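Local coordinates for protein domain of Unknown Function with an Immunoglobulin-like Beta-sandwich Fold (Bacteroides vulgatus ATCC 8482, PDB 3D33) that is of unknown function but folds as an immunoglobulin-like beta-sandwich of the DUF3244 family, grouped with the E-set domains, at residues 29-34 and 91-96; 53-58 and 82-87; 63-68 and 75-80; 42-45 and 50-53. All coordinates share one frame; numbering follows the deposited sequence. Where two conformers were deposited one is given.

Interaction 1: residues 29-34 and 91-96; sequences CPITVF and LEITGT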
loop_
_atom_site.group_PDB
_atom_site.type_symbol
_atom_site.label_atom_id
_atom_site.label_comp_id
_atom_site.label_asym_id
_atom_site.label_seq_id
_atom_site.Cartn_x
_atom_site.Cartn_y
_atom_site.Cartn_z
ATOM N N CYS A 29 4.830 4.468 -13.111
ATOM C CA CYS A 29 4.951 3.478 -12.040
ATOM C C CYS A 29 3.862 2.422 -12.178
ATOM O O CYS A 29 2.688 2.772 -12.350
ATOM C CB CYS A 29 4.811 4.177 -10.693
ATOM S SG CYS A 29 5.011 3.119 -9.285
ATOM N N PRO A 30 4.230 1.128 -12.119
ATOM C CA PRO A 30 3.200 0.087 -12.227
ATOM C C PRO A 30 2.268 -0.097 -11.031
ATOM O O PRO A 30 1.231 -0.782 -11.174
ATOM C CB PRO A 30 4.023 -1.193 -12.392
ATOM C CG PRO A 30 5.286 -0.928 -11.692
ATOM C CD PRO A 30 5.574 0.530 -12.007
ATOM N N ILE A 31 2.628 0.467 -9.873
ATOM C CA ILE A 31 1.851 0.301 -8.651
ATOM C C ILE A 31 0.935 1.508 -8.448
ATOM O O ILE A 31 1.400 2.633 -8.472
ATOM C CB ILE A 31 2.746 0.179 -7.392
ATOM C CG1 ILE A 31 3.909 -0.813 -7.601
ATOM C CG2 ILE A 31 1.867 -0.192 -6.175
ATOM C CD1 ILE A 31 3.471 -2.206 -7.767
ATOM N N THR A 32 -0.368 1.264 -8.280
ATOM C CA THR A 32 -1.314 2.331 -7.904
ATOM C C THR A 32 -2.217 1.811 -6.786
ATOM O O THR A 32 -2.417 0.602 -6.624
ATOM C CB THR A 32 -2.152 2.780 -9.106
ATOM O OG1 THR A 32 -2.858 1.669 -9.625
ATOM C CG2 THR A 32 -1.273 3.353 -10.227
ATOM N N VAL A 33 -2.694 2.728 -5.958
ATOM C CA VAL A 33 -3.526 2.416 -4.814
ATOM C C VAL A 33 -4.712 3.405 -4.789
ATOM O O VAL A 33 -4.553 4.613 -5.116
ATOM C CB VAL A 33 -2.723 2.502 -3.502
ATOM C CG1 VAL A 33 -3.659 2.378 -2.305
ATOM C CG2 VAL A 33 -1.608 1.452 -3.474
ATOM N N PHE A 34 -5.894 2.901 -4.443
ATOM C CA PHE A 34 -7.076 3.754 -4.180
ATOM C C PHE A 34 -7.863 3.217 -3.007
ATOM O O PHE A 34 -7.716 2.048 -2.647
ATOM C CB PHE A 34 -7.984 3.934 -5.421
ATOM C CG PHE A 34 -8.532 2.654 -5.982
ATOM C CD1 PHE A 34 -9.690 2.106 -5.479
ATOM C CD2 PHE A 34 -7.892 2.002 -7.036
ATOM C CE1 PHE A 34 -10.209 0.919 -6.005
ATOM C CE2 PHE A 34 -8.416 0.820 -7.573
ATOM C CZ PHE A 34 -9.567 0.289 -7.057
ATOM N N LEU A 91 1.429 4.333 4.297
ATOM C CA LEU A 91 1.419 3.134 3.498
ATOM C C LEU A 91 2.746 2.968 2.773
ATOM O O LEU A 91 3.205 3.879 2.084
ATOM C CB LEU A 91 0.297 3.215 2.474
ATOM C CG LEU A 91 0.213 2.131 1.428
ATOM C CD1 LEU A 91 -0.098 0.803 2.059
ATOM C CD2 LEU A 91 -0.835 2.465 0.322
ATOM N N GLU A 92 3.394 1.838 2.986
ATOM C CA GLU A 92 4.663 1.557 2.307
ATOM C C GLU A 92 4.551 0.268 1.561
ATOM O O GLU A 92 4.058 -0.732 2.107
ATOM C CB GLU A 92 5.790 1.389 3.307
ATOM C CG GLU A 92 6.098 2.534 4.159
ATOM C CD GLU A 92 7.167 2.104 5.167
ATOM O OE1 GLU A 92 8.362 2.096 4.788
ATOM O OE2 GLU A 92 6.800 1.656 6.275
ATOM N N ILE A 93 5.036 0.285 0.325
ATOM C CA ILE A 93 5.118 -0.903 -0.507
ATOM C C ILE A 93 6.580 -1.048 -0.858
ATOM O O ILE A 93 7.173 -0.121 -1.433
ATOM C CB ILE A 93 4.286 -0.711 -1.779
ATOM C CG1 ILE A 93 2.826 -0.366 -1.380
ATOM C CG2 ILE A 93 4.277 -1.943 -2.610
ATOM C CD1 ILE A 93 2.414 0.914 -1.923
ATOM N N THR A 94 7.165 -2.172 -0.484
ATOM C CA THR A 94 8.575 -2.396 -0.754
ATOM C C THR A 94 8.759 -3.664 -1.575
ATOM O O THR A 94 7.974 -4.619 -1.469
ATOM C CB THR A 94 9.386 -2.462 0.561
ATOM O OG1 THR A 94 8.924 -3.559 1.339
ATOM C CG2 THR A 94 9.262 -1.199 1.344
ATOM N N GLY A 95 9.750 -3.643 -2.455
ATOM C CA GLY A 95 10.059 -4.792 -3.281
ATOM C C GLY A 95 11.342 -5.446 -2.833
ATOM O O GLY A 95 12.209 -4.790 -2.256
ATOM N N THR A 96 11.448 -6.749 -3.068
ATOM C CA THR A 96 12.711 -7.465 -2.895
ATOM C C THR A 96 13.239 -7.916 -4.263
ATOM O O THR A 96 12.513 -8.567 -5.032
ATOM C CB THR A 96 12.522 -8.670 -1.957
ATOM O OG1 THR A 96 11.970 -8.223 -0.713
ATOM C CG2 THR A 96 13.843 -9.374 -1.694
#
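Ile31 and Val33 meet Leu91 and Ile93 in a wholly aliphatic contact between the two sheets of the immunoglobulin-like sandwich, deep in its core. Strand 31-36 belongs to one sheet and strand 87-96 to the other. Their short segments run nearly antiparallel, at 157°, with axes 10.3 Å apart at the closest, so only side chains bridge the gap. Val33 and Leu91 meet end on. The methyl Leu91 CD2 sits in the fork of the valine, 3.9 Å from Val33 CG1 and 4.0 Å from Val33 CG2. Leu91 has CG anti to its backbone N (chi1 173°), which sends the branched end across the interface. Ile93 CD1 is shared more loosely: it lies 4.4 Å from Ile31 CG2 and 4.3 Å from Val33 CG2, so one terminal methyl touches two residues of the facing strand. Ile93 holds CD1 there with a chi2 of 121°, away from a staggered value. Strand alternation separates the two faces: Thr32 points away from the interface to the outside of its sheet, while Glu92 and Thr94 touch His100 of the adjoining strand 100-107. Around the core group, Leu40 lies against Val33, Leu101 against Ile31, and Ile53 and Ile55 against Leu91. With four buried hydrocarbon side chains and only methyl-to-methyl approaches, the contact depends on shape and exclusion of water; it has no directional bond of its own to fix the register of the facing strands.

Interaction 2: residues 53-58 and 82-87; sequences IRITDM and ANFPAE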
loop_
_atom_site.group_PDB
_atom_site.type_symbol
_atom_site.label_atom_id
_atom_site.label_comp_id
_atom_site.label_asym_id
_atom_site.label_seq_id
_atom_site.Cartn_x
_atom_site.Cartn_y
_atom_site.Cartn_z
ATOM N N ILE A 53 3.811 -5.040 2.089
ATOM C CA ILE A 53 2.951 -3.870 2.310
ATOM C C ILE A 53 2.912 -3.675 3.835
ATOM O O ILE A 53 2.724 -4.630 4.574
ATOM C CB ILE A 53 1.517 -4.072 1.787
ATOM C CG1 ILE A 53 1.547 -4.315 0.280
ATOM C CG2 ILE A 53 0.607 -2.884 2.174
ATOM C CD1 ILE A 53 0.191 -4.608 -0.343
ATOM N N ARG A 54 3.165 -2.452 4.276
ATOM C CA ARG A 54 3.136 -2.120 5.696
ATOM C C ARG A 54 2.324 -0.832 5.889
ATOM O O ARG A 54 2.464 0.133 5.133
ATOM C CB ARG A 54 4.558 -1.979 6.223
ATOM C CG ARG A 54 4.719 -1.822 7.691
ATOM C CD ARG A 54 6.212 -2.077 8.071
ATOM N NE ARG A 54 6.604 -3.496 8.009
ATOM C CZ ARG A 54 7.555 -4.036 7.220
ATOM N NH1 ARG A 54 8.258 -3.320 6.344
ATOM N NH2 ARG A 54 7.804 -5.338 7.287
ATOM N N ILE A 55 1.418 -0.848 6.860
ATOM C CA ILE A 55 0.636 0.314 7.172
ATOM C C ILE A 55 0.930 0.657 8.633
ATOM O O ILE A 55 0.871 -0.238 9.505
ATOM C CB ILE A 55 -0.864 0.079 6.964
ATOM C CG1 ILE A 55 -1.159 -0.314 5.514
ATOM C CG2 ILE A 55 -1.695 1.316 7.380
ATOM C CD1 ILE A 55 -2.561 -0.662 5.272
ATOM N N THR A 56 1.276 1.916 8.880
ATOM C CA THR A 56 1.722 2.428 10.179
ATOM C C THR A 56 0.905 3.664 10.616
ATOM O O THR A 56 0.730 4.607 9.821
ATOM C CB THR A 56 3.248 2.810 10.091
ATOM O OG1 THR A 56 4.013 1.680 9.648
ATOM C CG2 THR A 56 3.763 3.266 11.452
ATOM N N ASP A 57 0.398 3.672 11.849
ATOM C CA ASP A 57 -0.378 4.832 12.318
ATOM C C ASP A 57 0.573 5.995 12.610
ATOM O O ASP A 57 1.683 5.796 13.121
ATOM C CB ASP A 57 -1.249 4.509 13.527
ATOM C CG ASP A 57 -0.558 4.795 14.828
ATOM O OD1 ASP A 57 0.170 3.905 15.302
ATOM O OD2 ASP A 57 -0.737 5.909 15.367
HETATM N N MSE A 58 0.122 7.209 12.336
HETATM C CA MSE A 58 0.989 8.378 12.490
HETATM C C MSE A 58 0.993 9.027 13.888
HETATM O O MSE A 58 1.800 9.942 14.145
HETATM C CB MSE A 58 0.651 9.390 11.410
HETATM C CG MSE A 58 0.949 8.847 10.036
HETATM SE SE MSE A 58 2.835 8.899 9.635
HETATM C CE MSE A 58 2.884 11.035 9.440
ATOM N N ALA A 82 -11.483 -0.733 7.642
ATOM C CA ALA A 82 -12.735 -0.410 8.331
ATOM C C ALA A 82 -12.592 -0.462 9.854
ATOM O O ALA A 82 -13.299 0.225 10.573
ATOM C CB ALA A 82 -13.824 -1.372 7.886
ATOM N N ASN A 83 -11.694 -1.312 10.340
ATOM C CA ASN A 83 -11.487 -1.443 11.788
ATOM C C ASN A 83 -10.169 -0.830 12.282
ATOM O O ASN A 83 -9.786 -1.027 13.425
ATOM C CB ASN A 83 -11.631 -2.898 12.201
ATOM C CG ASN A 83 -12.977 -3.469 11.803
ATOM O OD1 ASN A 83 -13.052 -4.405 11.003
ATOM N ND2 ASN A 83 -14.041 -2.880 12.319
ATOM N N PHE A 84 -9.494 -0.058 11.434
ATOM C CA PHE A 84 -8.444 0.803 11.932
ATOM C C PHE A 84 -9.049 2.015 12.616
ATOM O O PHE A 84 -10.051 2.558 12.151
ATOM C CB PHE A 84 -7.528 1.312 10.826
ATOM C CG PHE A 84 -6.811 0.257 10.020
ATOM C CD1 PHE A 84 -6.700 -1.063 10.431
ATOM C CD2 PHE A 84 -6.172 0.634 8.855
ATOM C CE1 PHE A 84 -5.994 -1.989 9.642
ATOM C CE2 PHE A 84 -5.493 -0.266 8.079
ATOM C CZ PHE A 84 -5.417 -1.602 8.475
ATOM N N PRO A 85 -8.439 2.473 13.731
ATOM C CA PRO A 85 -8.883 3.729 14.315
ATOM C C PRO A 85 -8.826 4.900 13.349
ATOM O O PRO A 85 -7.989 4.938 12.448
ATOM C CB PRO A 85 -7.875 3.951 15.462
ATOM C CG PRO A 85 -7.497 2.584 15.862
ATOM C CD PRO A 85 -7.395 1.840 14.563
ATOM N N ALA A 86 -9.724 5.852 13.561
ATOM C CA ALA A 86 -9.700 7.113 12.841
ATOM C C ALA A 86 -8.353 7.802 13.100
ATOM O O ALA A 86 -8.022 8.156 14.227
ATOM C CB ALA A 86 -10.865 7.998 13.300
ATOM N N GLU A 87 -7.569 7.977 12.052
ATOM C CA GLU A 87 -6.192 8.432 12.192
ATOM C C GLU A 87 -5.615 8.518 10.771
ATOM O O GLU A 87 -6.205 7.951 9.832
ATOM C CB GLU A 87 -5.374 7.412 13.020
ATOM C CG GLU A 87 -3.969 7.850 13.418
ATOM C CD GLU A 87 -3.967 9.239 13.996
ATOM O OE1 GLU A 87 -4.294 9.383 15.189
ATOM O OE2 GLU A 87 -3.658 10.182 13.242
#
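With CG1 of Ile55 anti to its carbonyl carbon (chi1 -59°) and the chain extended beyond it, CD1 reaches Phe84, whose ring is swung to the same side of its own backbone, CG beside N. The two side chains lie roughly perpendicular. A single ring carbon, Phe84 CE2, takes both branches of the isoleucine: Ile55 CD1 at 4.1 Å and Ile55 CG2 at 4.2 Å. CD1 meets the phenyl edge near the ring plane, while CG2 stands well out of that plane beyond the rim; Tyr89 meets the same ring with planes about 45° apart. In the immunoglobulin-like sandwich, residues 82-87 belong to the crossover from strand 76-80 in one sheet to strand 87-96 in the other, and Phe84 packs at the margin of the sandwich, beside strand 50-57. Farther out, the aliphatic CG of Glu87 lies 4.2 Å from Asp57 OD2 and 4.3 Å from Met58 N. The carboxylates stay apart, Asp57 OD2 and Glu87 OE1 being separated by 5.0 Å. Asp57 instead turns its oxygens to backbone amides of the following turn, OD2 to Lys60 N and OD1 to Gly62 N, which would favour its negative charge.

Interaction 3: residues 63-68 and 75-80; sequences VVYEND and AYITIS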
loop_
_atom_site.group_PDB
_atom_site.type_symbol
_atom_site.label_atom_id
_atom_site.label_comp_id
_atom_site.label_asym_id
_atom_site.label_seq_id
_atom_site.Cartn_x
_atom_site.Cartn_y
_atom_site.Cartn_z
ATOM N N VAL A 63 2.699 -0.314 13.657
ATOM C CA VAL A 63 2.293 -1.031 12.463
ATOM C C VAL A 63 0.986 -1.769 12.742
ATOM O O VAL A 63 0.908 -2.597 13.676
ATOM C CB VAL A 63 3.391 -1.994 11.992
ATOM C CG1 VAL A 63 2.923 -2.777 10.786
ATOM C CG2 VAL A 63 4.685 -1.219 11.675
ATOM N N VAL A 64 -0.022 -1.463 11.935
ATOM C CA VAL A 64 -1.354 -2.068 12.085
ATOM C C VAL A 64 -1.549 -3.209 11.078
ATOM O O VAL A 64 -2.435 -4.036 11.244
ATOM C CB VAL A 64 -2.499 -1.025 11.950
ATOM C CG1 VAL A 64 -2.355 0.040 13.027
ATOM C CG2 VAL A 64 -2.570 -0.436 10.547
ATOM N N TYR A 65 -0.714 -3.248 10.020
ATOM C CA TYR A 65 -0.852 -4.224 8.968
ATOM C C TYR A 65 0.508 -4.438 8.335
ATOM O O TYR A 65 1.150 -3.466 7.958
ATOM C CB TYR A 65 -1.848 -3.735 7.902
ATOM C CG TYR A 65 -2.061 -4.641 6.699
ATOM C CD1 TYR A 65 -1.148 -4.665 5.654
ATOM C CD2 TYR A 65 -3.157 -5.521 6.635
ATOM C CE1 TYR A 65 -1.347 -5.463 4.534
ATOM C CE2 TYR A 65 -3.354 -6.340 5.529
ATOM C CZ TYR A 65 -2.446 -6.286 4.470
ATOM O OH TYR A 65 -2.635 -7.101 3.366
ATOM N N GLU A 66 0.929 -5.693 8.215
ATOM C CA GLU A 66 2.099 -6.020 7.390
ATOM C C GLU A 66 1.870 -7.356 6.706
ATOM O O GLU A 66 1.386 -8.327 7.305
ATOM C CB GLU A 66 3.413 -6.019 8.194
ATOM C CG GLU A 66 3.524 -7.135 9.184
ATOM C CD GLU A 66 4.811 -7.120 10.013
ATOM O OE1 GLU A 66 5.456 -6.067 10.157
ATOM O OE2 GLU A 66 5.147 -8.189 10.514
ATOM N N ASN A 67 2.196 -7.389 5.426
ATOM C CA ASN A 67 1.939 -8.551 4.606
ATOM C C ASN A 67 3.074 -8.729 3.586
ATOM O O ASN A 67 3.377 -7.791 2.855
ATOM C CB ASN A 67 0.589 -8.333 3.926
ATOM C CG ASN A 67 0.095 -9.547 3.170
ATOM O OD1 ASN A 67 0.748 -10.574 3.145
ATOM N ND2 ASN A 67 -1.091 -9.429 2.556
ATOM N N ASP A 68 3.700 -9.899 3.603
ATOM C CA ASP A 68 4.718 -10.284 2.622
ATOM C C ASP A 68 4.021 -11.014 1.491
ATOM O O ASP A 68 3.466 -12.079 1.698
ATOM C CB ASP A 68 5.766 -11.194 3.271
ATOM C CG ASP A 68 6.623 -10.464 4.288
ATOM O OD1 ASP A 68 6.755 -9.237 4.198
ATOM O OD2 ASP A 68 7.194 -11.125 5.171
ATOM N N ALA A 75 -0.160 -8.845 -8.147
ATOM C CA ALA A 75 -0.891 -8.013 -9.099
ATOM C C ALA A 75 -2.030 -7.172 -8.496
ATOM O O ALA A 75 -2.424 -6.132 -9.069
ATOM C CB ALA A 75 -1.435 -8.888 -10.237
ATOM N N TYR A 76 -2.568 -7.634 -7.374
ATOM C CA TYR A 76 -3.852 -7.138 -6.846
ATOM C C TYR A 76 -4.029 -7.587 -5.406
ATOM O O TYR A 76 -3.962 -8.787 -5.114
ATOM C CB TYR A 76 -4.993 -7.675 -7.687
ATOM C CG TYR A 76 -6.391 -7.365 -7.218
ATOM C CD1 TYR A 76 -6.959 -6.117 -7.459
ATOM C CD2 TYR A 76 -7.172 -8.320 -6.580
ATOM C CE1 TYR A 76 -8.246 -5.820 -7.048
ATOM C CE2 TYR A 76 -8.463 -8.035 -6.184
ATOM C CZ TYR A 76 -8.988 -6.779 -6.407
ATOM O OH TYR A 76 -10.284 -6.511 -6.022
ATOM N N ILE A 77 -4.285 -6.619 -4.528
ATOM C CA ILE A 77 -4.404 -6.838 -3.088
ATOM C C ILE A 77 -5.499 -5.888 -2.627
ATOM O O ILE A 77 -5.499 -4.725 -3.028
ATOM C CB ILE A 77 -3.039 -6.509 -2.357
ATOM C CG1 ILE A 77 -1.925 -7.488 -2.767
ATOM C CG2 ILE A 77 -3.190 -6.497 -0.839
ATOM C CD1 ILE A 77 -2.221 -8.960 -2.419
ATOM N N THR A 78 -6.433 -6.382 -1.827
ATOM C CA THR A 78 -7.331 -5.491 -1.080
ATOM C C THR A 78 -7.093 -5.582 0.425
ATOM O O THR A 78 -6.775 -6.657 0.981
ATOM C CB THR A 78 -8.815 -5.713 -1.389
ATOM O OG1 THR A 78 -9.238 -7.006 -0.900
ATOM C CG2 THR A 78 -9.074 -5.594 -2.899
ATOM N N ILE A 79 -7.253 -4.440 1.065
ATOM C CA ILE A 79 -7.030 -4.315 2.504
ATOM C C ILE A 79 -8.210 -3.554 3.099
ATOM O O ILE A 79 -8.479 -2.419 2.716
ATOM C CB ILE A 79 -5.747 -3.544 2.810
ATOM C CG1 ILE A 79 -4.522 -4.215 2.190
ATOM C CG2 ILE A 79 -5.541 -3.388 4.331
ATOM C CD1 ILE A 79 -3.255 -3.359 2.304
ATOM N N SER A 80 -8.889 -4.165 4.059
ATOM C CA SER A 80 -9.968 -3.474 4.782
ATOM C C SER A 80 -9.354 -2.574 5.819
ATOM O O SER A 80 -8.574 -3.034 6.677
ATOM C CB SER A 80 -10.891 -4.433 5.502
ATOM O OG SER A 80 -11.869 -3.665 6.191
HETATM O O HOH W 1 -5.160 -7.784 3.055
#
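Tyr65 lies over Ile79 where the two sheets of the immunoglobulin-like sandwich close at one side: strands 63-69 and 76-80 are each outermost in their sheet and face one another across the core. The apolar part is a CH-pi contact. Ile79 CD1 stands 4.0 Å from the centroid of the Tyr65 ring, 29° off the normal, and comes within 3.6 Å of Tyr65 CE1. Ile79 CG2 lies over the same ring 3.8 Å above its plane, displaced toward the rim, so both branches of the isoleucine lean on the phenol. Tyr65 is extended, with CG opposite the backbone N (chi1 178°), which carries the ring inward from a classic beta bulge, in which Val64 and Tyr65 both face Ile55. Ile77 CG2 touches the far end more loosely, 4.3 Å from Tyr65 OH. The polar part centres on that hydroxyl. Asn67 ND2 donates to Tyr65 OH across 2.9 Å, almost in the plane of its own amide. Replacing Tyr65 by a leucine would probably leave Ile79 without its flat aromatic cover and Asn67 ND2 without this acceptor. A water makes the polar link to the facing strand: it lies 2.6 Å from Tyr65 OH and donates to the backbone Thr78 O at 2.9 Å.

Interaction 4: residues 42-45 and 50-53; sequences LKNA and DMTI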
loop_
_atom_site.group_PDB
_atom_site.type_symbol
_atom_site.label_atom_id
_atom_site.label_comp_id
_atom_site.label_asym_id
_atom_site.label_seq_id
_atom_site.Cartn_x
_atom_site.Cartn_y
_atom_site.Cartn_z
ATOM N N LEU A 42 -4.770 -2.173 -4.027
ATOM C CA LEU A 42 -3.500 -2.005 -4.704
ATOM C C LEU A 42 -3.491 -2.816 -5.987
ATOM O O LEU A 42 -3.867 -3.974 -5.999
ATOM C CB LEU A 42 -2.330 -2.442 -3.822
ATOM C CG LEU A 42 -0.942 -2.409 -4.448
ATOM C CD1 LEU A 42 0.138 -2.150 -3.374
ATOM C CD2 LEU A 42 -0.611 -3.693 -5.245
ATOM N N LYS A 43 -3.060 -2.175 -7.059
ATOM C CA LYS A 43 -2.844 -2.871 -8.328
ATOM C C LYS A 43 -1.421 -2.698 -8.782
ATOM O O LYS A 43 -0.828 -1.650 -8.576
ATOM C CB LYS A 43 -3.801 -2.331 -9.354
ATOM C CG LYS A 43 -5.230 -2.700 -9.014
ATOM C CD LYS A 43 -6.136 -2.565 -10.193
ATOM C CE LYS A 43 -7.534 -3.000 -9.836
ATOM N NZ LYS A 43 -8.280 -3.346 -11.072
ATOM N N ASN A 44 -0.900 -3.736 -9.430
ATOM C CA ASN A 44 0.467 -3.753 -9.910
ATOM C C ASN A 44 0.386 -4.239 -11.358
ATOM O O ASN A 44 0.073 -5.406 -11.600
ATOM C CB ASN A 44 1.326 -4.695 -9.061
ATOM C CG ASN A 44 2.771 -4.782 -9.543
ATOM O OD1 ASN A 44 3.114 -4.261 -10.601
ATOM N ND2 ASN A 44 3.612 -5.485 -8.777
ATOM N N ALA A 45 0.664 -3.346 -12.296
ATOM C CA ALA A 45 0.506 -3.632 -13.725
ATOM C C ALA A 45 1.639 -4.486 -14.296
ATOM O O ALA A 45 1.546 -4.960 -15.453
ATOM C CB ALA A 45 0.372 -2.350 -14.533
ATOM N N ASP A 50 8.846 -10.074 -5.323
ATOM C CA ASP A 50 8.153 -10.222 -4.037
ATOM C C ASP A 50 7.974 -8.824 -3.439
ATOM O O ASP A 50 8.854 -7.951 -3.602
ATOM C CB ASP A 50 8.933 -11.101 -3.059
ATOM C CG ASP A 50 8.948 -12.570 -3.436
ATOM O OD1 ASP A 50 8.177 -13.032 -4.307
ATOM O OD2 ASP A 50 9.758 -13.291 -2.819
HETATM N N MSE A 51 6.851 -8.641 -2.734
HETATM C CA MSE A 51 6.510 -7.342 -2.164
HETATM C C MSE A 51 6.131 -7.451 -0.695
HETATM O O MSE A 51 5.749 -8.521 -0.192
HETATM C CB MSE A 51 5.324 -6.723 -2.890
HETATM C CG MSE A 51 5.508 -6.442 -4.347
HETATM SE SE MSE A 51 3.947 -5.396 -4.946
HETATM C CE MSE A 51 2.467 -6.227 -3.755
ATOM N N THR A 52 6.296 -6.344 0.012
ATOM C CA THR A 52 5.811 -6.215 1.378
ATOM C C THR A 52 4.981 -4.955 1.453
ATOM O O THR A 52 5.381 -3.913 0.921
ATOM C CB THR A 52 6.944 -6.103 2.403
ATOM O OG1 THR A 52 7.740 -7.300 2.383
ATOM C CG2 THR A 52 6.341 -5.894 3.800
ATOM N N ILE A 53 3.811 -5.040 2.089
ATOM C CA ILE A 53 2.951 -3.870 2.310
ATOM C C ILE A 53 2.912 -3.675 3.835
ATOM O O ILE A 53 2.724 -4.630 4.574
ATOM C CB ILE A 53 1.517 -4.072 1.787
ATOM C CG1 ILE A 53 1.547 -4.315 0.280
ATOM C CG2 ILE A 53 0.607 -2.884 2.174
ATOM C CD1 ILE A 53 0.191 -4.608 -0.343
#
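In the core of the sandwich, Leu42 and Asn44 of strand 39-44 face Met51 and Ile53 of strand 50-57, the next strand in the chain but a member of the opposite sheet. Leu42 and Ile53 meet end to end, with Leu42 CD1 3.9 Å from Ile53 CD1. The leucine gets there with CG trans to the backbone N (chi1 176°), and the isoleucine with an extended CG1-CD1 arm. The second methyl, Leu42 CD2, lies 4.3 Å from Met51 CE, so the leucine straddles two residues of the facing strand. Met51 is a selenomethionine with two conformers, and its part in the contact is accordingly less certain; in one of them it bends at its last torsion, which carries CE toward Leu42. Such a jump between sheets is basic to an immunoglobulin-like sandwich: a short connection after Ala45 carries the chain across, and the short segments then run nearly antiparallel, at 161°, with their axes 11.6 Å apart at the closest. Near this connection Asn44 and Met51 pass side by side, running opposite ways, and Asn44 ND2 comes to 3.8 Å from Met51 SE, a packing distance. The other end of the amide is held separately: Asn44 OD1 accepts from Ser46 N, the bond of an Asx turn, and so steadies the buried side chain where the strand gives way to the loop. Ile31 and Val33 pack on Leu42 from the adjoining strand, Ile93 meets it from the opposite sheet, and Ile69 and Ser74 touch Met51.

In the fold
From the N terminus, strand 31-36 opens the widest loop, which interaction 1 closes at 91-96; the other three contacts all lie within it. Interaction 4 closes first, a short loop joining 42-45 to 50-53 in the opposite sheet. Interaction 2 starts where it ends, Ile53 belonging to both, and runs from 53-58 to the crossover 82-87. Inside that span interaction 3 ties 63-68 to 75-80. No loops cross. Interactions 1, 3 and 4 join the two sheets face to face, and interaction 2 ties the crossover to strand 50-57. Within the sheets, Glu92 N to Arg54 O, Ile55 N to Tyr65 O and Ile77 O to Leu42 N connect neighbouring contacts.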